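Local atomic coordinates of F5/8 type C domain protein (Clostridium perfringens, PDB entry 7JRM), a protein that probably binds carbohydrate of mucin glycans through its CBM51 module, as part of the multidomain O-glycopeptidase ZmpB. Residues 12-18 and 75-81; 53-57 and 225-229; 111-115 and 216-220; 144-150 and 187-193. All coordinates share one frame; numbering follows the deposited sequence.

Contact 1: residues 12-18 and 75-81; sequences ENLAYSM and RTIAVTD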
loop_
_atom_site.group_PDB
_atom_site.type_symbol
_atom_site.label_atom_id
_atom_site.label_comp_id
_atom_site.label_asym_id
_atom_site.label_seq_id
_atom_site.Cartn_x
_atom_site.Cartn_y
_atom_site.Cartn_z
ATOM N N GLU A 12 31.731 8.014 12.558
ATOM C CA GLU A 12 31.641 9.154 11.658
ATOM C C GLU A 12 30.183 9.481 11.358
ATOM O O GLU A 12 29.277 8.678 11.598
ATOM C CB GLU A 12 32.399 8.880 10.354
ATOM C CG GLU A 12 33.878 8.595 10.554
ATOM C CD GLU A 12 34.640 8.496 9.247
ATOM O OE1 GLU A 12 34.005 8.248 8.199
ATOM O OE2 GLU A 12 35.877 8.666 9.269
ATOM N N ASN A 13 29.968 10.681 10.825
ATOM C CA ASN A 13 28.623 11.124 10.490
ATOM C C ASN A 13 28.073 10.328 9.312
ATOM O O ASN A 13 28.779 10.059 8.337
ATOM C CB ASN A 13 28.622 12.617 10.164
ATOM C CG ASN A 13 28.854 13.482 11.389
ATOM O OD1 ASN A 13 28.572 13.074 12.515
ATOM N ND2 ASN A 13 29.368 14.687 11.172
ATOM N N LEU A 14 26.799 9.954 9.408
ATOM C CA LEU A 14 26.134 9.151 8.394
ATOM C C LEU A 14 24.938 9.901 7.824
ATOM O O LEU A 14 24.460 10.885 8.397
ATOM C CB LEU A 14 25.670 7.805 8.967
ATOM C CG LEU A 14 26.712 6.694 9.106
ATOM C CD1 LEU A 14 26.124 5.526 9.877
ATOM C CD2 LEU A 14 27.204 6.244 7.741
ATOM N N ALA A 15 24.453 9.413 6.684
ATOM C CA ALA A 15 23.267 9.953 6.035
ATOM C C ALA A 15 22.495 8.815 5.389
ATOM O O ALA A 15 23.085 7.969 4.711
ATOM C CB ALA A 15 23.633 11.009 4.985
ATOM N N TYR A 16 21.181 8.795 5.603
ATOM C CA TYR A 16 20.312 7.770 5.050
ATOM C C TYR A 16 19.164 8.426 4.295
ATOM O O TYR A 16 18.810 9.582 4.540
ATOM C CB TYR A 16 19.752 6.849 6.144
ATOM C CG TYR A 16 20.747 5.853 6.691
ATOM C CD1 TYR A 16 20.935 4.621 6.079
ATOM C CD2 TYR A 16 21.491 6.140 7.828
ATOM C CE1 TYR A 16 21.841 3.705 6.580
ATOM C CE2 TYR A 16 22.399 5.230 8.336
ATOM C CZ TYR A 16 22.570 4.015 7.708
ATOM O OH TYR A 16 23.473 3.108 8.212
ATOM N N SER A 17 18.586 7.670 3.365
ATOM C CA SER A 17 17.421 8.125 2.626
ATOM C C SER A 17 16.148 7.698 3.358
ATOM O O SER A 17 16.189 7.066 4.416
ATOM C CB SER A 17 17.456 7.591 1.193
ATOM O OG SER A 17 16.786 6.347 1.092
ATOM N N MET A 18 14.995 8.047 2.783
ATOM C CA MET A 18 13.729 7.798 3.466
ATOM C C MET A 18 13.368 6.317 3.490
ATOM O O MET A 18 12.761 5.847 4.458
ATOM C CB MET A 18 12.609 8.603 2.804
ATOM C CG MET A 18 12.701 10.104 3.029
ATOM S SD MET A 18 12.905 10.552 4.765
ATOM C CE MET A 18 11.304 10.096 5.426
ATOM N N ARG A 75 28.224 10.911 17.125
ATOM C CA ARG A 75 28.084 11.128 15.692
ATOM C C ARG A 75 26.617 11.379 15.379
ATOM O O ARG A 75 25.723 10.983 16.133
ATOM C CB ARG A 75 28.622 9.939 14.882
ATOM C CG ARG A 75 27.954 8.606 15.194
ATOM C CD ARG A 75 26.869 8.273 14.178
ATOM N NE ARG A 75 26.476 6.868 14.226
ATOM C CZ ARG A 75 27.012 5.914 13.471
ATOM N NH1 ARG A 75 27.971 6.211 12.605
ATOM N NH2 ARG A 75 26.589 4.663 13.584
ATOM N N THR A 76 26.378 12.044 14.254
ATOM C CA THR A 76 25.032 12.374 13.814
ATOM C C THR A 76 24.606 11.468 12.665
ATOM O O THR A 76 25.428 11.032 11.856
ATOM C CB THR A 76 24.939 13.839 13.379
ATOM O OG1 THR A 76 25.823 14.069 12.274
ATOM C CG2 THR A 76 25.316 14.763 14.530
ATOM N N ILE A 77 23.306 11.188 12.604
ATOM C CA ILE A 77 22.719 10.360 11.557
ATOM C C ILE A 77 21.558 11.132 10.947
ATOM O O ILE A 77 20.568 11.414 11.634
ATOM C CB ILE A 77 22.246 8.998 12.087
ATOM C CG1 ILE A 77 23.432 8.190 12.620
ATOM C CG2 ILE A 77 21.515 8.227 10.997
ATOM C CD1 ILE A 77 23.074 6.784 13.044
ATOM N N ALA A 78 21.674 11.467 9.667
ATOM C CA ALA A 78 20.664 12.244 8.966
ATOM C C ALA A 78 19.809 11.338 8.090
ATOM O O ALA A 78 20.322 10.441 7.416
ATOM C CB ALA A 78 21.312 13.334 8.109
ATOM N N VAL A 79 18.501 11.578 8.108
ATOM C CA VAL A 79 17.544 10.858 7.273
ATOM C C VAL A 79 16.941 11.874 6.314
ATOM O O VAL A 79 16.133 12.720 6.722
ATOM C CB VAL A 79 16.457 10.165 8.107
ATOM C CG1 VAL A 79 15.459 9.464 7.200
ATOM C CG2 VAL A 79 17.087 9.180 9.082
ATOM N N THR A 80 17.329 11.797 5.045
ATOM C CA THR A 80 17.006 12.813 4.055
ATOM C C THR A 80 16.145 12.227 2.943
ATOM O O THR A 80 15.902 11.019 2.879
ATOM C CB THR A 80 18.284 13.425 3.465
ATOM O OG1 THR A 80 19.013 12.416 2.755
ATOM C CG2 THR A 80 19.163 13.986 4.573
ATOM N N ASP A 81 15.685 13.108 2.054
ATOM C CA ASP A 81 14.830 12.707 0.943
ATOM C C ASP A 81 15.400 13.175 -0.393
ATOM O O ASP A 81 16.159 12.446 -1.039
ATOM C CB ASP A 81 13.414 13.254 1.131
ATOM C CG ASP A 81 12.438 12.720 0.097
ATOM O OD1 ASP A 81 12.712 11.647 -0.480
ATOM O OD2 ASP A 81 11.401 13.374 -0.140
HETATM O O HOH W 1 24.658 13.171 9.736
#

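Contact 2: residues 53-57 and 225-229; sequences KSGIF and NLAEY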
loop_
_atom_site.group_PDB
_atom_site.type_symbol
_atom_site.label_atom_id
_atom_site.label_comp_id
_atom_site.label_asym_id
_atom_site.label_seq_id
_atom_site.Cartn_x
_atom_site.Cartn_y
_atom_site.Cartn_z
ATOM N N LYS A 53 11.152 8.992 10.540
ATOM C CA LYS A 53 11.116 10.442 10.673
ATOM C C LYS A 53 12.352 11.041 10.025
ATOM O O LYS A 53 13.471 10.579 10.268
ATOM C CB LYS A 53 11.036 10.861 12.146
ATOM C CG LYS A 53 11.110 12.362 12.369
ATOM C CD LYS A 53 11.115 12.701 13.850
ATOM C CE LYS A 53 12.125 13.790 14.165
ATOM N NZ LYS A 53 11.716 15.104 13.597
ATOM N N SER A 54 12.148 12.066 9.202
ATOM C CA SER A 54 13.253 12.759 8.556
ATOM C C SER A 54 13.859 13.775 9.514
ATOM O O SER A 54 13.135 14.536 10.164
ATOM C CB SER A 54 12.776 13.451 7.280
ATOM O OG SER A 54 13.840 14.133 6.640
ATOM N N GLY A 55 15.181 13.786 9.600
ATOM C CA GLY A 55 15.859 14.713 10.481
ATOM C C GLY A 55 17.313 14.331 10.649
ATOM O O GLY A 55 17.805 13.368 10.052
ATOM N N ILE A 56 17.994 15.116 11.479
ATOM C CA ILE A 56 19.397 14.898 11.817
ATOM C C ILE A 56 19.458 14.587 13.305
ATOM O O ILE A 56 19.239 15.472 14.141
ATOM C CB ILE A 56 20.271 16.108 11.463
ATOM C CG1 ILE A 56 20.111 16.461 9.983
ATOM C CG2 ILE A 56 21.729 15.827 11.792
ATOM C CD1 ILE A 56 20.560 17.858 9.633
ATOM N N PHE A 57 19.754 13.334 13.636
ATOM C CA PHE A 57 19.714 12.846 15.005
ATOM C C PHE A 57 21.124 12.613 15.532
ATOM O O PHE A 57 22.036 12.261 14.780
ATOM C CB PHE A 57 18.906 11.548 15.097
ATOM C CG PHE A 57 17.601 11.595 14.354
ATOM C CD1 PHE A 57 16.460 12.093 14.961
ATOM C CD2 PHE A 57 17.515 11.143 13.046
ATOM C CE1 PHE A 57 15.259 12.138 14.280
ATOM C CE2 PHE A 57 16.318 11.186 12.360
ATOM C CZ PHE A 57 15.188 11.684 12.978
ATOM N N ASN A 225 18.350 16.987 1.447
ATOM C CA ASN A 225 17.396 17.781 2.205
ATOM C C ASN A 225 16.460 16.884 3.003
ATOM O O ASN A 225 16.126 15.772 2.582
ATOM C CB ASN A 225 16.575 18.684 1.281
ATOM C CG ASN A 225 17.286 19.977 0.949
ATOM O OD1 ASN A 225 18.476 20.129 1.224
ATOM N ND2 ASN A 225 16.562 20.919 0.357
ATOM N N LEU A 226 16.040 17.384 4.161
ATOM C CA LEU A 226 15.036 16.687 4.950
ATOM C C LEU A 226 13.723 16.616 4.179
ATOM O O LEU A 226 13.409 17.487 3.361
ATOM C CB LEU A 226 14.824 17.391 6.292
ATOM C CG LEU A 226 16.076 17.626 7.139
ATOM C CD1 LEU A 226 15.716 18.276 8.468
ATOM C CD2 LEU A 226 16.824 16.322 7.362
ATOM N N ALA A 227 12.954 15.563 4.444
ATOM C CA ALA A 227 11.717 15.341 3.708
ATOM C C ALA A 227 10.726 16.471 3.958
ATOM O O ALA A 227 10.632 17.009 5.065
ATOM C CB ALA A 227 11.098 14.002 4.105
ATOM N N GLU A 228 9.990 16.835 2.912
ATOM C CA GLU A 228 8.929 17.827 3.006
ATOM C C GLU A 228 7.601 17.215 3.428
ATOM O O GLU A 228 6.562 17.877 3.325
ATOM C CB GLU A 228 8.769 18.557 1.670
ATOM C CG GLU A 228 9.858 19.583 1.397
ATOM C CD GLU A 228 9.668 20.303 0.079
ATOM O OE1 GLU A 228 9.650 19.629 -0.973
ATOM O OE2 GLU A 228 9.535 21.545 0.095
ATOM N N TYR A 229 7.614 15.970 3.896
ATOM C CA TYR A 229 6.420 15.279 4.354
ATOM C C TYR A 229 6.759 14.509 5.621
ATOM O O TYR A 229 7.928 14.311 5.963
ATOM C CB TYR A 229 5.873 14.328 3.281
ATOM C CG TYR A 229 6.771 13.138 3.023
ATOM C CD1 TYR A 229 7.869 13.242 2.180
ATOM C CD2 TYR A 229 6.526 11.911 3.630
ATOM C CE1 TYR A 229 8.696 12.160 1.945
ATOM C CE2 TYR A 229 7.348 10.826 3.403
ATOM C CZ TYR A 229 8.431 10.955 2.559
ATOM O OH TYR A 229 9.251 9.876 2.329
HETATM O O HOH W 2 9.478 12.952 7.910
#

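Contact 3: residues 111-115 and 216-220; sequences QIRLL and ADWAD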
loop_
_atom_site.group_PDB
_atom_site.type_symbol
_atom_site.label_atom_id
_atom_site.label_comp_id
_atom_site.label_asym_id
_atom_site.label_seq_id
_atom_site.Cartn_x
_atom_site.Cartn_y
_atom_site.Cartn_z
ATOM N N GLN A 111 36.526 8.558 -16.517
ATOM C CA GLN A 111 35.454 8.448 -15.539
ATOM C C GLN A 111 35.996 8.626 -14.126
ATOM O O GLN A 111 37.160 8.333 -13.837
ATOM C CB GLN A 111 34.752 7.095 -15.658
ATOM C CG GLN A 111 33.919 6.920 -16.916
ATOM C CD GLN A 111 33.411 5.500 -17.080
ATOM O OE1 GLN A 111 34.192 4.565 -17.257
ATOM N NE2 GLN A 111 32.095 5.330 -17.017
ATOM N N ILE A 112 35.135 9.118 -13.238
ATOM C CA ILE A 112 35.502 9.259 -11.833
ATOM C C ILE A 112 35.635 7.870 -11.223
ATOM O O ILE A 112 34.675 7.091 -11.203
ATOM C CB ILE A 112 34.470 10.107 -11.080
ATOM C CG1 ILE A 112 34.545 11.561 -11.546
ATOM C CG2 ILE A 112 34.692 10.005 -9.580
ATOM C CD1 ILE A 112 33.370 12.400 -11.116
ATOM N N ARG A 113 36.830 7.552 -10.731
ATOM C CA ARG A 113 37.126 6.220 -10.225
ATOM C C ARG A 113 37.911 6.330 -8.927
ATOM O O ARG A 113 38.940 7.009 -8.875
ATOM C CB ARG A 113 37.916 5.402 -11.255
ATOM C CG ARG A 113 37.110 5.032 -12.491
ATOM C CD ARG A 113 37.986 4.425 -13.575
ATOM N NE ARG A 113 39.072 5.314 -13.977
ATOM C CZ ARG A 113 40.339 4.933 -14.106
ATOM N NH1 ARG A 113 40.683 3.676 -13.864
ATOM N NH2 ARG A 113 41.262 5.809 -14.476
ATOM N N LEU A 114 37.423 5.659 -7.887
ATOM C CA LEU A 114 38.069 5.629 -6.585
ATOM C C LEU A 114 38.287 4.182 -6.165
ATOM O O LEU A 114 37.820 3.243 -6.816
ATOM C CB LEU A 114 37.241 6.377 -5.531
ATOM C CG LEU A 114 37.054 7.877 -5.761
ATOM C CD1 LEU A 114 36.277 8.503 -4.613
ATOM C CD2 LEU A 114 38.398 8.563 -5.943
ATOM N N LEU A 115 39.003 4.008 -5.059
ATOM C CA LEU A 115 39.339 2.689 -4.541
ATOM C C LEU A 115 38.408 2.317 -3.395
ATOM O O LEU A 115 38.123 3.139 -2.519
ATOM C CB LEU A 115 40.794 2.646 -4.069
ATOM C CG LEU A 115 41.333 1.288 -3.613
ATOM C CD1 LEU A 115 41.561 0.374 -4.805
ATOM C CD2 LEU A 115 42.614 1.462 -2.812
ATOM N N ALA A 216 42.148 14.397 -7.670
ATOM C CA ALA A 216 41.212 14.184 -6.576
ATOM C C ALA A 216 39.782 14.289 -7.083
ATOM O O ALA A 216 39.482 15.108 -7.956
ATOM C CB ALA A 216 41.440 15.194 -5.447
ATOM N N ASP A 217 38.901 13.463 -6.522
ATOM C CA ASP A 217 37.499 13.426 -6.909
ATOM C C ASP A 217 36.605 13.705 -5.711
ATOM O O ASP A 217 36.820 13.163 -4.622
ATOM C CB ASP A 217 37.109 12.067 -7.501
ATOM C CG ASP A 217 37.903 11.716 -8.734
ATOM O OD1 ASP A 217 38.277 12.635 -9.491
ATOM O OD2 ASP A 217 38.140 10.510 -8.949
ATOM N N TRP A 218 35.600 14.554 -5.924
ATOM C CA TRP A 218 34.450 14.646 -5.028
ATOM C C TRP A 218 33.362 13.764 -5.635
ATOM O O TRP A 218 32.475 14.221 -6.354
ATOM C CB TRP A 218 33.994 16.094 -4.862
ATOM C CG TRP A 218 35.055 17.012 -4.335
ATOM C CD1 TRP A 218 35.955 17.730 -5.065
ATOM C CD2 TRP A 218 35.320 17.317 -2.959
ATOM N NE1 TRP A 218 36.766 18.462 -4.231
ATOM C CE2 TRP A 218 36.398 18.224 -2.933
ATOM C CE3 TRP A 218 34.752 16.909 -1.749
ATOM C CZ2 TRP A 218 36.920 18.728 -1.743
ATOM C CZ3 TRP A 218 35.272 17.412 -0.569
ATOM C CH2 TRP A 218 36.344 18.313 -0.575
ATOM N N ALA A 219 33.454 12.469 -5.346
ATOM C CA ALA A 219 32.606 11.479 -5.997
ATOM C C ALA A 219 31.215 11.464 -5.378
ATOM O O ALA A 219 31.071 11.403 -4.151
ATOM C CB ALA A 219 33.240 10.093 -5.905
ATOM N N ASP A 220 30.191 11.517 -6.234
ATOM C CA ASP A 220 28.790 11.500 -5.812
ATOM C C ASP A 220 28.470 12.651 -4.863
ATOM O O ASP A 220 27.562 12.550 -4.034
ATOM C CB ASP A 220 28.418 10.158 -5.171
ATOM C CG ASP A 220 27.013 9.710 -5.526
ATOM O OD1 ASP A 220 26.753 9.453 -6.721
ATOM O OD2 ASP A 220 26.171 9.609 -4.609
#

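Contact 4: residues 144-150 and 187-193; sequences DIFDTWV and KKRLVVD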
loop_
_atom_site.group_PDB
_atom_site.type_symbol
_atom_site.label_atom_id
_atom_site.label_comp_id
_atom_site.label_asym_id
_atom_site.label_seq_id
_atom_site.Cartn_x
_atom_site.Cartn_y
_atom_site.Cartn_z
ATOM N N ASP A 144 20.401 21.099 3.539
ATOM C CA ASP A 144 20.559 20.595 4.897
ATOM C C ASP A 144 21.837 19.794 5.094
ATOM O O ASP A 144 22.558 20.014 6.072
ATOM C CB ASP A 144 19.349 19.729 5.279
ATOM C CG ASP A 144 18.041 20.494 5.222
ATOM O OD1 ASP A 144 17.955 21.575 5.843
ATOM O OD2 ASP A 144 17.099 20.013 4.558
ATOM N N ILE A 145 22.139 18.865 4.190
ATOM C CA ILE A 145 23.238 17.923 4.362
ATOM C C ILE A 145 24.069 17.892 3.088
ATOM O O ILE A 145 23.524 17.881 1.979
ATOM C CB ILE A 145 22.714 16.510 4.707
ATOM C CG1 ILE A 145 22.198 16.468 6.147
ATOM C CG2 ILE A 145 23.790 15.453 4.492
ATOM C CD1 ILE A 145 23.281 16.650 7.186
ATOM N N PHE A 146 25.391 17.888 3.246
ATOM C CA PHE A 146 26.317 17.659 2.146
ATOM C C PHE A 146 26.956 16.287 2.309
ATOM O O PHE A 146 27.515 15.982 3.367
ATOM C CB PHE A 146 27.396 18.740 2.086
ATOM C CG PHE A 146 28.496 18.434 1.112
ATOM C CD1 PHE A 146 28.247 18.425 -0.251
ATOM C CD2 PHE A 146 29.775 18.143 1.557
ATOM C CE1 PHE A 146 29.255 18.137 -1.153
ATOM C CE2 PHE A 146 30.787 17.858 0.660
ATOM C CZ PHE A 146 30.526 17.853 -0.698
ATOM N N ASP A 147 26.877 15.471 1.261
ATOM C CA ASP A 147 27.361 14.098 1.286
ATOM C C ASP A 147 28.238 13.854 0.068
ATOM O O ASP A 147 27.892 14.267 -1.044
ATOM C CB ASP A 147 26.185 13.110 1.307
ATOM C CG ASP A 147 26.614 11.692 1.620
ATOM O OD1 ASP A 147 27.798 11.484 1.957
ATOM O OD2 ASP A 147 25.760 10.785 1.536
ATOM N N THR A 148 29.370 13.183 0.275
ATOM C CA THR A 148 30.313 12.972 -0.814
ATOM C C THR A 148 31.271 11.840 -0.470
ATOM O O THR A 148 31.526 11.556 0.703
ATOM C CB THR A 148 31.109 14.248 -1.122
ATOM O OG1 THR A 148 31.911 14.045 -2.292
ATOM C CG2 THR A 148 32.017 14.611 0.047
ATOM N N TRP A 149 31.782 11.194 -1.514
ATOM C CA TRP A 149 32.945 10.326 -1.426
ATOM C C TRP A 149 34.167 11.093 -1.914
ATOM O O TRP A 149 34.074 11.924 -2.822
ATOM C CB TRP A 149 32.764 9.058 -2.265
ATOM C CG TRP A 149 31.742 8.091 -1.741
ATOM C CD1 TRP A 149 30.490 7.874 -2.238
ATOM C CD2 TRP A 149 31.894 7.193 -0.634
ATOM N NE1 TRP A 149 29.850 6.905 -1.505
ATOM C CE2 TRP A 149 30.690 6.470 -0.514
ATOM C CE3 TRP A 149 32.929 6.935 0.271
ATOM C CZ2 TRP A 149 30.492 5.507 0.473
ATOM C CZ3 TRP A 149 32.730 5.976 1.251
ATOM C CH2 TRP A 149 31.522 5.275 1.344
ATOM N N VAL A 150 35.317 10.818 -1.302
ATOM C CA VAL A 150 36.558 11.493 -1.663
ATOM C C VAL A 150 37.676 10.467 -1.775
ATOM O O VAL A 150 37.634 9.401 -1.153
ATOM C CB VAL A 150 36.938 12.596 -0.650
ATOM C CG1 VAL A 150 35.933 13.738 -0.702
ATOM C CG2 VAL A 150 37.040 12.023 0.755
ATOM N N LYS A 187 38.380 4.909 -0.475
ATOM C CA LYS A 187 37.592 6.133 -0.499
ATOM C C LYS A 187 36.951 6.397 0.860
ATOM O O LYS A 187 36.542 5.471 1.566
ATOM C CB LYS A 187 36.517 6.049 -1.585
ATOM C CG LYS A 187 35.463 4.977 -1.350
ATOM C CD LYS A 187 34.430 4.964 -2.467
ATOM C CE LYS A 187 33.188 4.181 -2.067
ATOM N NZ LYS A 187 33.524 2.836 -1.519
ATOM N N LYS A 188 36.879 7.672 1.226
ATOM C CA LYS A 188 36.307 8.102 2.492
ATOM C C LYS A 188 35.035 8.903 2.246
ATOM O O LYS A 188 34.896 9.581 1.224
ATOM C CB LYS A 188 37.307 8.945 3.291
ATOM C CG LYS A 188 38.451 8.148 3.901
ATOM C CD LYS A 188 39.467 9.066 4.564
ATOM C CE LYS A 188 40.711 8.303 4.991
ATOM N NZ LYS A 188 40.397 7.227 5.973
ATOM N N ARG A 189 34.108 8.818 3.195
ATOM C CA ARG A 189 32.830 9.508 3.105
ATOM C C ARG A 189 32.822 10.719 4.027
ATOM O O ARG A 189 33.339 10.664 5.146
ATOM C CB ARG A 189 31.676 8.570 3.468
ATOM C CG ARG A 189 30.296 9.132 3.162
ATOM C CD ARG A 189 29.214 8.089 3.393
ATOM N NE ARG A 189 27.896 8.564 2.982
ATOM C CZ ARG A 189 26.748 8.030 3.388
ATOM N NH1 ARG A 189 26.751 6.996 4.219
ATOM N NH2 ARG A 189 25.595 8.528 2.961
ATOM N N LEU A 190 32.235 11.814 3.548
ATOM C CA LEU A 190 32.097 13.041 4.323
ATOM C C LEU A 190 30.639 13.472 4.294
ATOM O O LEU A 190 30.088 13.732 3.220
ATOM C CB LEU A 190 32.996 14.153 3.774
ATOM C CG LEU A 190 34.505 13.894 3.784
ATOM C CD1 LEU A 190 35.253 15.059 3.151
ATOM C CD2 LEU A 190 35.004 13.638 5.198
ATOM N N VAL A 191 30.018 13.543 5.469
ATOM C CA VAL A 191 28.629 13.965 5.618
ATOM C C VAL A 191 28.628 15.185 6.527
ATOM O O VAL A 191 28.917 15.072 7.726
ATOM C CB VAL A 191 27.744 12.848 6.185
ATOM C CG1 VAL A 191 26.295 13.303 6.250
ATOM C CG2 VAL A 191 27.873 11.589 5.341
ATOM N N VAL A 192 28.303 16.348 5.966
ATOM C CA VAL A 192 28.464 17.628 6.647
ATOM C C VAL A 192 27.104 18.298 6.792
ATOM O O VAL A 192 26.332 18.368 5.829
ATOM C CB VAL A 192 29.442 18.549 5.895
ATOM C CG1 VAL A 192 29.709 19.812 6.702
ATOM C CG2 VAL A 192 30.738 17.814 5.597
ATOM N N ASP A 193 26.824 18.795 7.995
ATOM C CA ASP A 193 25.646 19.619 8.234
ATOM C C ASP A 193 25.869 21.000 7.627
ATOM O O ASP A 193 26.829 21.689 7.982
ATOM C CB ASP A 193 25.381 19.721 9.735
ATOM C CG ASP A 193 24.021 20.319 10.060
ATOM O OD1 ASP A 193 23.396 20.932 9.170
ATOM O OD2 ASP A 193 23.577 20.177 11.218
#

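Contact 1: residues 12-18 and 75-81
Asn13 opens the pairing of two parallel strands, 14-16 and 70-79, with its side chain standing in for a peptide group. Its OD1 accepts the backbone N-H of Thr76 at 3.0 Å, nearly straight at 174°, and the Thr76 OG1 hydroxyl lies close by in a weak, unsettled contact. From there the main chain takes over in the regular parallel pattern: Leu14 N gives to Thr76 O, Ala78 N to Leu14 O, Tyr16 N to Ala78 O and Thr80 N to Tyr16 O. Leu14 O is doubly served, since a water donates to it at 2.7 Å and also bonds Thr76 OG1. That hydroxyl reaches the water because it sits between the backbone N and the carbonyl carbon (chi1 61°).

At the same end as Asn13, Arg75 adds a second side-chain bond. Its NH1 meets Glu12 O at 3.0 Å, in the plane of both the guanidinium and the carbonyl, while NE and NH2 are taken up by Tyr61 OH and by the carbonyls of Leu24 and Lys26. Leu14 CD1 lies over one guanidinium face, 3.4 Å from NH1. On that side of the sheet Ile77 CG2 touches the rim of the Tyr16 ring at CD2, 3.8 Å away, and farther on Met18 SD packs against Val79 CG1.

Small Ala15 and Ala78 occupy the other side, which faces strands 145-152 and 188-193. This edge strand of the Ig-like domain is thus fastened by backbone bonds along its length and by a side-chain amide and a guanidinium where the pairing starts.

Contact 2: residues 53-57 and 225-229
Leu226 and Ala227 meet Ser54 where the loop leaving strand 215-224, the last strand of the carbohydrate-binding module, brushes the start of strand 55-64 in the Ig-like domain. This is a small interdomain contact on the surface, between a strand end and an irregular linker running on to helix 232-242.

Going along the linker, Asn225 is anchored away from Ser54: its backbone pairs with Asp81 and its OD1 accepts from Asp144 N. Leu226 then turns toward the Ig-like domain. Its CG lies anti to the carbonyl carbon (chi1 -54°), which swings the CD2 branch over Gly55, where the methyl rests on bare backbone, 3.6 Å from CA. Glycine suits that position because a CB there would be crowded by the Phe57 ring. The same methyl also reaches Ile56 CG1 more loosely, at 4.2 Å, giving the branched leucine a small apolar footing.

At Ala227 the contact turns polar. The backbone N bonds Ser54 OG at 2.8 Å, with 166° at the hydrogen, and the short side chain lets CB approach Ser54 CB to 3.6 Å. Serine suits this place because its hydroxyl also bonds Val79 O, tying linker and sheet through one atom. Finally Tyr229 takes part through its main chain: a water accepts from Ser54 N at 3.1 Å and donates to Tyr229 O at 2.8 Å.

Contact 3: residues 111-115 and 216-220
Ile112 and Leu114 lay their branched side chains on Asp217 and Ala219, packing a two-stranded hairpin, 112-115 with 121-124, against a strand of the main sheet of this galactose-binding-like beta-sandwich. The two strands pass at 96°, with their short axes 7.8 Å apart. They are layers stacked face to face rather than neighbours in a sheet, and every contact between them involves at least one side chain.

Ile112 comes first. Its CG2 branch, anti to the backbone N, reaches across to the carboxylate of Asp217, 3.5 Å from OD2, and lies 4.0 Å from Ala219 CB. The isoleucine and aspartate side chains run antiparallel past one another, the methyl lying beside the carboxylate. A beta-branched residue fits here, offering one methyl to strand 215-224 while the rest of the side chain helps cover Phe124 in its own hairpin.

Arg113 turns outward, as the middle residue of a strand between two inward ones must. Its carbonyl remains near the layer boundary, with O 3.6 Å from Asp217 OD2. The backbone of this residue is engaged with Arg154.

Leu114 returns to the interface and divides its methyls between two residues. CD2 runs alongside Asp217, and CD1 covers Ala219. Alanine suits the second position because its short side chain lets the hairpin settle close, with Trp149 CB and Phe124 also against it. Behind the strand, Trp218 points the other way, into the sandwich interior against Phe166.

Asp217 OD2 is therefore touched by two methyls roughly at right angles to each other, Ile112 CG2 and, at 3.6 Å, Leu114 CD2, and it also lies near the like-charged Asp153 OD1. The tightest apolar touch is Leu114 CD1 to Ala219 CB, 3.7 Å.

Contact 4: residues 144-150 and 187-193
Trp149 is sandwiched between Lys187 and Arg189, just before and near the start of the neighbouring antiparallel strand in the beta-sandwich of the carbohydrate-binding module. Lys187 CE sits over the centre of the six-membered ring, 3.5 Å from its centroid, and NZ follows as a cation-pi partner at 4.3 Å while also bonding Asn116. The opposite face receives Arg189 CB, offset toward the rim. A flat, wide indole suits a place between long aliphatic chains.

In the ionic pair, Arg189, its chain extended from CG to NE, grips Asp147 side-on: NH2 meets OD2 at 2.7 Å and NE meets OD1 at 3.1 Å. Asp147 OD2 takes a second salt bridge from Arg224, and Arg189 NH2 also gives to Ala15 O.

Backbone bonds join Phe146 with Val192, Thr148 with Leu190 and Val150 with Lys188, two for each pair. Their side chains share one side of the sheet, where Val192 CG2 touches the Phe146 ring edge and Val150 CG1 meets Leu190 CD1 at 4.1 Å.

The sheet is thus mostly apolar toward strands 163-170 and 173-182 and mixed on the other side, where Ile145 and Val191 accompany Asp147, Arg189 and Trp149, and two arginines probably keep buried Asp147 ionised.

Contact 3 is the most buried and contact 2 the most superficial; contacts 1 and 4 are partly buried strand pairings, parallel in one and antiparallel in the other. In the Ig-like sheet contact 1 uses strand 70-79 and contact 2 its neighbour 55-64, whereas contacts 3 and 4 share the module's sheet, where strands 145-152 and 215-224 are adjacent. Backbone bonding dominates the two pairings, methyl groups around a buried carboxylate and an alanine the crossed layers of contact 3, and one hydroxyl with a water the linker of contact 2. The domains meet where contact 1 touches contact 4 and where Ile56 CD1 packs on Ile145 CD1; Asp144 OD2, receiving Leu226 N, anchors the linker to the module.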